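Local coordinates for protein endolytic peptidoglycan transglycosylase RlpA (Pseudomonas aeruginosa, PDB 6I05) that cuts peptidoglycan as a lytic transglycosylase, strongly preferring bare glycan strands without stem peptides, at residues S25-A30 with A68-P73. Sequence-based numbering, arbitrary orientation.
Sequences SGVTAA and ANLGQP
Val-27 lays CG1 over Ala-68 CB and turns both of its methyls to Leu-70 CD1, a small apolar contact between the loops that follow helices 14-25 and 55-67. The CG1 branch does most of the touching: it meets the CB of Ala-68 at 3.8 Å and lies 4.2 Å from Leu-70 CD1. Leu-70 reaches from the other loop, tip to tip with Val-27, and the same CD1 also reaches CG2 of Val-27, again at 4.2 Å, so this one methyl sits against both branches of the fork. CB of Val-27 points toward 68-73, and CG1, anti to the carbonyl carbon (chi1 -54°), is the branch that reaches Ala-68. No hydrogen bond crosses between the loops. Each loop is instead shaped locally: Thr-28 OG1 accepts from Ala-30 N at 2.9 Å in an ST turn, and Asn-69 takes positive phi in the Schellman motif that ends helix 55-67. Leu-70 also packs on Leu-20 and Leu-24 of helix 14-25 and on Ile-65. The contact thus joins the C-terminal ends of the two helices that pack on the four-stranded antiparallel sheet of the SPOR domain, the glycan-recognition fold of this enzyme.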
loop_
_atom_site.group_PDB
_atom_site.type_symbol
_atom_site.label_atom_id
_atom_site.label_comp_id
_atom_site.label_asym_id
_atom_site.label_seq_id
_atom_site.Cartn_x
_atom_site.Cartn_y
_atom_site.Cartn_z
ATOM N N SER A 25 3.971 1.684 -7.909
ATOM C CA SER A 25 5.368 1.893 -8.258
ATOM C C SER A 25 5.558 3.082 -9.190
ATOM O O SER A 25 6.652 3.652 -9.235
ATOM C CB SER A 25 5.951 0.613 -8.857
ATOM O OG SER A 25 5.985 -0.415 -7.877
ATOM N N GLY A 26 4.520 3.482 -9.918
ATOM C CA GLY A 26 4.610 4.657 -10.758
ATOM C C GLY A 26 4.366 5.972 -10.061
ATOM O O GLY A 26 4.537 7.030 -10.673
ATOM N N VAL A 27 3.992 5.940 -8.785
ATOM C CA VAL A 27 3.662 7.160 -8.061
ATOM C C VAL A 27 4.544 7.402 -6.844
ATOM O O VAL A 27 4.607 8.548 -6.367
ATOM C CB VAL A 27 2.168 7.231 -7.678
ATOM C CG1 VAL A 27 1.296 7.054 -8.911
ATOM C CG2 VAL A 27 1.829 6.193 -6.624
ATOM N N THR A 28 5.257 6.396 -6.338
ATOM C CA THR A 28 6.166 6.552 -5.213
ATOM C C THR A 28 7.458 5.813 -5.516
ATOM O O THR A 28 7.462 4.817 -6.244
ATOM C CB THR A 28 5.573 5.988 -3.900
ATOM O OG1 THR A 28 6.523 6.131 -2.832
ATOM C CG2 THR A 28 5.200 4.504 -4.044
ATOM N N ALA A 29 8.554 6.315 -4.947
ATOM C CA ALA A 29 9.829 5.623 -4.949
ATOM C C ALA A 29 10.007 4.697 -3.752
ATOM O O ALA A 29 10.979 3.936 -3.718
ATOM C CB ALA A 29 10.971 6.639 -4.973
ATOM N N ALA A 30 9.104 4.734 -2.776
ATOM C CA ALA A 30 9.209 3.827 -1.644
ATOM C C ALA A 30 8.931 2.392 -2.097
ATOM O O ALA A 30 8.173 2.171 -3.050
ATOM C CB ALA A 30 8.207 4.212 -0.562
ATOM N N ALA A 68 -3.463 10.166 -7.795
ATOM C CA ALA A 68 -3.512 9.082 -8.763
ATOM C C ALA A 68 -4.791 8.266 -8.670
ATOM O O ALA A 68 -4.982 7.353 -9.481
ATOM C CB ALA A 68 -2.302 8.166 -8.570
ATOM N N ASN A 69 -5.656 8.564 -7.701
ATOM C CA ASN A 69 -6.932 7.877 -7.533
ATOM C C ASN A 69 -6.744 6.381 -7.311
ATOM O O ASN A 69 -7.473 5.557 -7.862
ATOM C CB ASN A 69 -7.882 8.164 -8.699
ATOM C CG ASN A 69 -9.322 7.876 -8.358
ATOM O OD1 ASN A 69 -9.713 7.917 -7.196
ATOM N ND2 ASN A 69 -10.122 7.576 -9.375
ATOM N N LEU A 70 -5.757 6.024 -6.493
ATOM C CA LEU A 70 -5.396 4.627 -6.299
ATOM C C LEU A 70 -5.921 4.030 -5.001
ATOM O O LEU A 70 -5.761 2.827 -4.786
ATOM C CB LEU A 70 -3.878 4.436 -6.405
ATOM C CG LEU A 70 -3.314 4.597 -7.818
ATOM C CD1 LEU A 70 -1.796 4.505 -7.813
ATOM C CD2 LEU A 70 -3.907 3.553 -8.751
ATOM N N GLY A 71 -6.558 4.815 -4.147
ATOM C CA GLY A 71 -7.139 4.281 -2.937
ATOM C C GLY A 71 -6.950 5.237 -1.782
ATOM O O GLY A 71 -6.499 6.368 -1.950
ATOM N N GLN A 72 -7.315 4.768 -0.591
ATOM C CA GLN A 72 -7.245 5.573 0.625
ATOM C C GLN A 72 -6.080 5.087 1.473
ATOM O O GLN A 72 -6.195 4.066 2.167
ATOM C CB GLN A 72 -8.559 5.478 1.407
ATOM C CG GLN A 72 -9.758 6.112 0.701
ATOM C CD GLN A 72 -9.561 7.587 0.373
ATOM O OE1 GLN A 72 -8.835 8.305 1.064
ATOM N NE2 GLN A 72 -10.216 8.044 -0.689
ATOM N N PRO A 73 -4.942 5.774 1.444
ATOM C CA PRO A 73 -3.729 5.265 2.096
ATOM C C PRO A 73 -3.759 5.556 3.593
ATOM O O PRO A 73 -3.921 6.705 4.007
ATOM C CB PRO A 73 -2.616 6.056 1.400
ATOM C CG PRO A 73 -3.277 7.343 0.987
ATOM C CD PRO A 73 -4.723 7.051 0.744
#